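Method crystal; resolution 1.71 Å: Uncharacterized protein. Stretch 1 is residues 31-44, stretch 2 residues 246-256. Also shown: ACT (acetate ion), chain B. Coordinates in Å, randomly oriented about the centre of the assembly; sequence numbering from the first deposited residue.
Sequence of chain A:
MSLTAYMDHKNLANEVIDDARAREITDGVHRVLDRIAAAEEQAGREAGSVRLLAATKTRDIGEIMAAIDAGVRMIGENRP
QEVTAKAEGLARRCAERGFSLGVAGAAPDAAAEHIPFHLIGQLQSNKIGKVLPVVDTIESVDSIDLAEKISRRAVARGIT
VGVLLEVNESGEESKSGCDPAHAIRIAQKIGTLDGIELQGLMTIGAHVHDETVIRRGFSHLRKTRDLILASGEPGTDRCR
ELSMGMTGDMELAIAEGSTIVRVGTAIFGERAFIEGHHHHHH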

ATOM      1  N   ARG A  31       5.182  -0.986 -18.830  1.00  8.38           N
ATOM      2  CA  ARG A  31       5.964   0.252 -18.819  1.00 10.14           C
ATOM      3  C   ARG A  31       6.385   0.602 -17.394  1.00 10.10           C
ATOM      4  O   ARG A  31       7.519   1.015 -17.151  1.00 10.19           O
ATOM      5  CB  ARG A  31       5.161   1.425 -19.397  1.00 12.71           C
ATOM      6  CG  ARG A  31       5.143   1.505 -20.914  1.00 19.05           C
ATOM      7  CD  ARG A  31       4.750   2.906 -21.373  1.00 21.29           C
ATOM      8  NE  ARG A  31       3.388   3.259 -20.984  1.00 26.00           N
ATOM      9  CZ  ARG A  31       2.296   2.803 -21.590  1.00 26.00           C
ATOM     10  NH1 ARG A  31       2.405   1.976 -22.620  1.00 27.63           N
ATOM     11  NH2 ARG A  31       1.096   3.179 -21.169  1.00 26.12           N
ATOM     12  N   VAL A  32       5.461   0.438 -16.456  1.00  8.95           N
ATOM     13  CA  VAL A  32       5.738   0.733 -15.056  1.00  7.39           C
ATOM     14  C   VAL A  32       6.779  -0.225 -14.494  1.00  8.09           C
ATOM     15  O   VAL A  32       7.674   0.188 -13.759  1.00  7.73           O
ATOM     16  CB  VAL A  32       4.450   0.655 -14.201  1.00  5.66           C
ATOM     17  CG1 VAL A  32       4.796   0.722 -12.713  1.00  5.94           C
ATOM     18  CG2 VAL A  32       3.520   1.809 -14.569  1.00  6.03           C
ATOM     19  N   LEU A  33       6.667  -1.507 -14.832  1.00  8.07           N
ATOM     20  CA  LEU A  33       7.637  -2.479 -14.344  1.00  8.05           C
ATOM     21  C   LEU A  33       9.018  -2.131 -14.877  1.00  9.77           C
ATOM     22  O   LEU A  33      10.013  -2.249 -14.158  1.00  9.24           O
ATOM     23  CB  LEU A  33       7.255  -3.896 -14.769  1.00  8.81           C
ATOM     24  CG  LEU A  33       6.058  -4.488 -14.027  1.00  8.44           C
ATOM     25  CD1 LEU A  33       5.734  -5.862 -14.593  1.00  9.03           C
ATOM     26  CD2 LEU A  33       6.372  -4.578 -12.538  1.00 10.03           C
ATOM     27  N   ASP A  34       9.078  -1.699 -16.136  1.00  9.25           N
ATOM     28  CA  ASP A  34      10.352  -1.317 -16.731  1.00 10.45           C
ATOM     29  C   ASP A  34      10.901  -0.082 -16.019  1.00 10.01           C
ATOM     30  O   ASP A  34      12.098   0.008 -15.760  1.00 11.16           O
ATOM     31  CB  ASP A  34      10.201  -1.019 -18.230  1.00 11.49           C
ATOM     32  CG  ASP A  34       9.932  -2.267 -19.058  1.00 14.26           C
ATOM     33  OD1 ASP A  34      10.238  -3.385 -18.591  1.00 15.77           O
ATOM     34  OD2 ASP A  34       9.428  -2.126 -20.191  1.00 17.88           O
ATOM     35  N   ARG A  35      10.025   0.869 -15.703  1.00  9.21           N
ATOM     36  CA  ARG A  35      10.454   2.083 -15.008  1.00  9.83           C
ATOM     37  C   ARG A  35      11.010   1.726 -13.638  1.00  9.58           C
ATOM     38  O   ARG A  35      12.023   2.277 -13.202  1.00  8.90           O
ATOM     39  CB  ARG A  35       9.285   3.060 -14.843  1.00  9.83           C
ATOM     40  CG  ARG A  35       8.902   3.791 -16.114  1.00 12.09           C
ATOM     41  CD  ARG A  35       7.680   4.670 -15.900  1.00 12.92           C
ATOM     42  NE  ARG A  35       7.909   5.700 -14.890  1.00 12.75           N
ATOM     43  CZ  ARG A  35       6.986   6.569 -14.491  1.00 15.58           C
ATOM     44  NH1 ARG A  35       5.768   6.531 -15.015  1.00 15.71           N
ATOM     45  NH2 ARG A  35       7.284   7.488 -13.581  1.00 13.65           N
ATOM     46  N   ILE A  36      10.341   0.809 -12.951  1.00  7.48           N
ATOM     47  CA  ILE A  36      10.804   0.384 -11.639  1.00  6.82           C
ATOM     48  C   ILE A  36      12.198  -0.223 -11.773  1.00  7.73           C
ATOM     49  O   ILE A  36      13.108   0.129 -11.022  1.00  8.43           O
ATOM     50  CB  ILE A  36       9.821  -0.637 -11.013  1.00  5.78           C
ATOM     51  CG1 ILE A  36       8.492   0.069 -10.717  1.00  5.51           C
ATOM     52  CG2 ILE A  36      10.412  -1.238  -9.735  1.00  7.00           C
ATOM     53  CD1 ILE A  36       7.391  -0.842 -10.197  1.00  8.95           C
ATOM     54  N   ALA A  37      12.372  -1.121 -12.738  1.00  7.18           N
ATOM     55  CA  ALA A  37      13.671  -1.750 -12.959  1.00  8.19           C
ATOM     56  C   ALA A  37      14.737  -0.700 -13.273  1.00  9.13           C
ATOM     57  O   ALA A  37      15.844  -0.752 -12.736  1.00 10.16           O
ATOM     58  CB  ALA A  37      13.580  -2.758 -14.099  1.00  7.57           C
ATOM     59  N   ALA A  38      14.402   0.258 -14.134  1.00  8.28           N
ATOM     60  CA  ALA A  38      15.350   1.309 -14.498  1.00  9.52           C
ATOM     61  C   ALA A  38      15.710   2.162 -13.281  1.00  9.47           C
ATOM     62  O   ALA A  38      16.859   2.577 -13.120  1.00  9.64           O
ATOM     63  CB  ALA A  38      14.764   2.193 -15.606  1.00  8.13           C
ATOM     64  N   ALA A  39      14.723   2.414 -12.424  1.00  8.70           N
ATOM     65  CA  ALA A  39      14.939   3.220 -11.224  1.00  8.47           C
ATOM     66  C   ALA A  39      15.841   2.492 -10.237  1.00  8.56           C
ATOM     67  O   ALA A  39      16.695   3.104  -9.604  1.00  8.41           O
ATOM     68  CB  ALA A  39      13.608   3.549 -10.567  1.00  8.12           C
ATOM     69  N   GLU A  40      15.641   1.186 -10.093  1.00  8.71           N
ATOM     70  CA  GLU A  40      16.466   0.402  -9.179  1.00  9.83           C
ATOM     71  C   GLU A  40      17.915   0.430  -9.665  1.00 10.65           C
ATOM     72  O   GLU A  40      18.841   0.601  -8.876  1.00 11.21           O
ATOM     73  CB  GLU A  40      15.966  -1.043  -9.114  1.00  8.64           C
ATOM     74  CG  GLU A  40      14.534  -1.180  -8.610  1.00 10.18           C
ATOM     75  CD  GLU A  40      14.045  -2.617  -8.618  1.00 11.45           C
ATOM     76  OE1 GLU A  40      14.251  -3.307  -9.640  1.00 12.52           O
ATOM     77  OE2 GLU A  40      13.449  -3.055  -7.610  1.00 10.91           O
ATOM     78  N   GLU A  41      18.092   0.267 -10.971  1.00 11.78           N
ATOM     79  CA  GLU A  41      19.417   0.276 -11.589  1.00 13.22           C
ATOM     80  C   GLU A  41      20.130   1.605 -11.329  1.00 13.83           C
ATOM     81  O   GLU A  41      21.300   1.632 -10.944  1.00 13.19           O
ATOM     82  CB  GLU A  41      19.280   0.050 -13.100  1.00 13.77           C
ATOM     83  CG  GLU A  41      20.584   0.134 -13.898  1.00 16.97           C
ATOM     84  CD  GLU A  41      21.493  -1.063 -13.690  1.00 17.70           C
ATOM     85  OE1 GLU A  41      21.096  -2.006 -12.976  1.00 20.26           O
ATOM     86  OE2 GLU A  41      22.611  -1.065 -14.249  1.00 18.43           O
ATOM     87  N   GLN A  42      19.413   2.705 -11.532  1.00 13.82           N
ATOM     88  CA  GLN A  42      19.980   4.034 -11.334  1.00 14.66           C
ATOM     89  C   GLN A  42      20.379   4.268  -9.880  1.00 14.39           C
ATOM     90  O   GLN A  42      21.388   4.919  -9.602  1.00 14.89           O
ATOM     91  CB  GLN A  42      18.970   5.099 -11.778  1.00 17.69           C
ATOM     92  CG  GLN A  42      19.458   6.534 -11.643  1.00 22.11           C
ATOM     93  CD  GLN A  42      20.690   6.818 -12.486  1.00 24.85           C
ATOM     94  OE1 GLN A  42      20.709   6.557 -13.689  1.00 26.35           O
ATOM     95  NE2 GLN A  42      21.724   7.364 -11.857  1.00 27.43           N
ATOM     96  N   ALA A  43      19.588   3.726  -8.958  1.00 12.52           N
ATOM     97  CA  ALA A  43      19.849   3.882  -7.530  1.00 11.75           C
ATOM     98  C   ALA A  43      20.788   2.802  -7.001  1.00 11.30           C
ATOM     99  O   ALA A  43      21.076   2.754  -5.810  1.00 11.69           O
ATOM    100  CB  ALA A  43      18.535   3.851  -6.751  1.00 12.25           C
ATOM    101  N   GLY A  44      21.265   1.938  -7.890  1.00 10.41           N
ATOM    102  CA  GLY A  44      22.159   0.875  -7.464  1.00 10.30           C
ATOM    103  C   GLY A  44      21.507  -0.083  -6.481  1.00 10.58           C
ATOM    104  O   GLY A  44      22.143  -0.552  -5.540  1.00 11.07           O
TER
HETATM  105  C   ACT B 301      -1.145   7.699  -9.442  1.00 11.27           C
HETATM  106  O   ACT B 301      -2.261   7.381  -9.811  1.00 11.57           O
HETATM  107  OXT ACT B 301      -0.248   6.872  -9.424  1.00  8.36           O
HETATM  108  CH3 ACT B 301      -0.874   9.118  -9.006  1.00 13.68           C
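Stretch 2 (246-256) MTGDMELAIAE

The apolar centre of the contact is I254, whose CA-to-CB bond points toward stretch 1 and which gives up more area to it, 81 Å², than any other residue of stretch 2. With chi1 at -66° (m) and chi2 at 173° (t), its side chain extends so that CD1 lies 3.6 Å from A39 CB and 4.2 Å from I36 CG2. The same CD1 comes within 4.1 Å of I36 CA, which places it against the helix backbone as well as its side chains. The other branch is also engaged: I254 CG2 stands 4.0 Å from E40 N.

A39 carries only a methyl group, and the backbones come close here: A39 CA and E251 CA are 5.4 Å apart. One turn further on, A43 CA and A255 CA are 5.1 Å apart, with A43 CB 3.9 Å from A255 CA. At the other end V32 CA and T247 CA are separated by 8.5 Å, so the chains diverge toward the start of both stretches. This register runs in the same direction along both. Helix 250-255 crosses helix 31-42 at -41°, the angle between their N-to-C directions being 41°, with a closest axial approach of 8.9 Å.

Selenomethionine M250 fills the wider end. It lies one helical turn before I254, its amide oxygen accepting the bond from I254 N (M250 O to I254 N, 2.9 Å), and its CA-to-CB bond also points toward stretch 1. Its SE is 4.3 Å from I36 CG1 and its CE 4.2 Å from V32 CG1. CE also lies over one face of the R35 guanidinium, where the apolar packing meets the polar edge.

R35 reaches that edge with chi2 at 176° (t) and chi3 at 61° (p). R35 NE donates to E251 OE2 at 3.0 Å and R35 NH2 to E251 OE1 at 3.0 Å, each with an N-H...acceptor angle of 163°; this two-point geometry forms the salt bridge. A weak third bond joins R35 NH2 to E251 OE2 at 3.4 Å. E251 starts sideways, but its end comes nearer. R35 NH2 also donates to T247 O at 3.1 Å, tying down the loop before the second helix. Water 1 reinforces the pair, donating from its O to R35 O at 2.7 Å and to E251 OE2 at 2.8 Å. Beyond this edge, T247 N and T247 OG1 both donate to acetate OXT, at 3.1 and 2.7 Å.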

HETATM    1  N   MSE A 246       4.503   7.321  -6.401  1.00  7.68           N
HETATM    2  CA  MSE A 246       3.359   7.009  -7.241  1.00  8.44           C
HETATM    3  C   MSE A 246       3.753   7.321  -8.677  1.00  8.59           C
HETATM    4  O   MSE A 246       4.943   7.423  -8.978  1.00  7.71           O
HETATM    5  CB  MSE A 246       2.150   7.830  -6.797  1.00 12.28           C
HETATM    6  CG  MSE A 246       1.792   7.567  -5.343  1.00 16.46           C
HETATM    7 SE   MSE A 246       0.109   8.318  -4.751  1.00 29.13          SE
HETATM    8  CE  MSE A 246       0.671  10.140  -4.749  1.00 21.61           C
ATOM      9  N   THR A 247       2.773   7.476  -9.561  1.00  8.57           N
ATOM     10  CA  THR A 247       3.071   7.740 -10.967  1.00  9.84           C
ATOM     11  C   THR A 247       4.023   8.903 -11.243  1.00 11.05           C
ATOM     12  O   THR A 247       4.944   8.776 -12.048  1.00 12.54           O
ATOM     13  CB  THR A 247       1.775   7.981 -11.780  1.00  9.12           C
ATOM     14  OG1 THR A 247       0.985   6.786 -11.788  1.00  8.87           O
ATOM     15  CG2 THR A 247       2.109   8.363 -13.225  1.00  9.78           C
ATOM     16  N   GLY A 248       3.811  10.029 -10.571  1.00 10.44           N
ATOM     17  CA  GLY A 248       4.643  11.193 -10.822  1.00 10.69           C
ATOM     18  C   GLY A 248       5.989  11.307 -10.131  1.00 11.96           C
ATOM     19  O   GLY A 248       6.825  12.112 -10.547  1.00 13.60           O
ATOM     20  N   ASP A 249       6.222  10.509  -9.096  1.00  9.58           N
ATOM     21  CA  ASP A 249       7.486  10.608  -8.378  1.00  9.83           C
ATOM     22  C   ASP A 249       8.098   9.275  -7.961  1.00 10.09           C
ATOM     23  O   ASP A 249       8.926   9.242  -7.047  1.00 10.79           O
ATOM     24  CB  ASP A 249       7.292  11.479  -7.131  1.00  9.11           C
ATOM     25  CG  ASP A 249       6.255  10.907  -6.181  1.00 11.33           C
ATOM     26  OD1 ASP A 249       5.882   9.730  -6.368  1.00 11.71           O
ATOM     27  OD2 ASP A 249       5.817  11.615  -5.247  1.00 11.30           O
HETATM   28  N   MSE A 250       7.725   8.181  -8.618  1.00 10.46           N
HETATM   29  CA  MSE A 250       8.274   6.885  -8.220  1.00  9.94           C
HETATM   30  C   MSE A 250       9.797   6.763  -8.362  1.00 10.26           C
HETATM   31  O   MSE A 250      10.443   6.079  -7.566  1.00  8.02           O
HETATM   32  CB  MSE A 250       7.581   5.734  -8.967  1.00 12.50           C
HETATM   33  CG  MSE A 250       7.815   5.679 -10.459  1.00 14.99           C
HETATM   34 SE   MSE A 250       7.045   4.067 -11.232  1.00 25.44          SE
HETATM   35  CE  MSE A 250       5.297   4.740 -11.600  1.00 20.22           C
ATOM     36  N   GLU A 251      10.377   7.416  -9.365  1.00  9.92           N
ATOM     37  CA  GLU A 251      11.826   7.357  -9.544  1.00  9.74           C
ATOM     38  C   GLU A 251      12.524   7.914  -8.300  1.00  9.35           C
ATOM     39  O   GLU A 251      13.475   7.324  -7.793  1.00 10.77           O
ATOM     40  CB  GLU A 251      12.260   8.168 -10.772  1.00 10.66           C
ATOM     41  CG  GLU A 251      12.115   7.469 -12.120  1.00 13.59           C
ATOM     42  CD  GLU A 251      10.676   7.247 -12.534  1.00 14.43           C
ATOM     43  OE1 GLU A 251       9.792   8.007 -12.079  1.00 16.40           O
ATOM     44  OE2 GLU A 251      10.435   6.322 -13.337  1.00 17.06           O
ATOM     45  N   LEU A 252      12.044   9.052  -7.808  1.00  9.51           N
ATOM     46  CA  LEU A 252      12.629   9.677  -6.624  1.00 10.51           C
ATOM     47  C   LEU A 252      12.408   8.816  -5.378  1.00  8.99           C
ATOM     48  O   LEU A 252      13.292   8.679  -4.533  1.00  9.45           O
ATOM     49  CB  LEU A 252      12.016  11.064  -6.406  1.00 13.29           C
ATOM     50  CG  LEU A 252      12.259  12.102  -7.506  1.00 17.31           C
ATOM     51  CD1 LEU A 252      11.403  13.332  -7.248  1.00 19.05           C
ATOM     52  CD2 LEU A 252      13.736  12.469  -7.549  1.00 19.13           C
ATOM     53  N   ALA A 253      11.221   8.234  -5.270  1.00  7.90           N
ATOM     54  CA  ALA A 253      10.902   7.388  -4.128  1.00  6.10           C
ATOM     55  C   ALA A 253      11.850   6.200  -4.096  1.00  5.80           C
ATOM     56  O   ALA A 253      12.380   5.841  -3.049  1.00  7.66           O
ATOM     57  CB  ALA A 253       9.459   6.896  -4.224  1.00  5.14           C
ATOM     58  N   ILE A 254      12.065   5.591  -5.252  1.00  6.13           N
ATOM     59  CA  ILE A 254      12.944   4.436  -5.321  1.00  6.24           C
ATOM     60  C   ILE A 254      14.388   4.827  -5.005  1.00  6.50           C
ATOM     61  O   ILE A 254      15.114   4.069  -4.361  1.00  6.80           O
ATOM     62  CB  ILE A 254      12.824   3.751  -6.698  1.00  5.14           C
ATOM     63  CG1 ILE A 254      11.410   3.171  -6.838  1.00  6.53           C
ATOM     64  CG2 ILE A 254      13.865   2.648  -6.836  1.00  7.44           C
ATOM     65  CD1 ILE A 254      11.086   2.606  -8.199  1.00  6.90           C
ATOM     66  N   ALA A 255      14.798   6.017  -5.435  1.00  6.92           N
ATOM     67  CA  ALA A 255      16.147   6.487  -5.145  1.00  7.87           C
ATOM     68  C   ALA A 255      16.316   6.648  -3.636  1.00  8.13           C
ATOM     69  O   ALA A 255      17.419   6.489  -3.107  1.00  9.80           O
ATOM     70  CB  ALA A 255      16.409   7.824  -5.842  1.00  8.67           C
ATOM     71  N   GLU A 256      15.221   6.961  -2.942  1.00  7.40           N
ATOM     72  CA  GLU A 256      15.264   7.154  -1.496  1.00  8.03           C
ATOM     73  C   GLU A 256      14.920   5.914  -0.664  1.00  7.46           C
ATOM     74  O   GLU A 256      14.697   6.014   0.542  1.00  8.32           O
ATOM     75  CB  GLU A 256      14.353   8.319  -1.089  1.00  7.63           C
ATOM     76  CG  GLU A 256      14.822   9.705  -1.554  1.00 10.80           C
ATOM     77  CD  GLU A 256      16.220  10.068  -1.067  1.00 12.97           C
ATOM     78  OE1 GLU A 256      16.584   9.695   0.070  1.00 12.60           O
ATOM     79  OE2 GLU A 256      16.953  10.748  -1.820  1.00 16.41           O
TER
HETATM   80  O   HOH W   1      12.505   4.723 -14.301  1.00 11.93           O
HETATM   81  O   HOH W   2      16.285   5.950  -8.934  1.00 18.98           O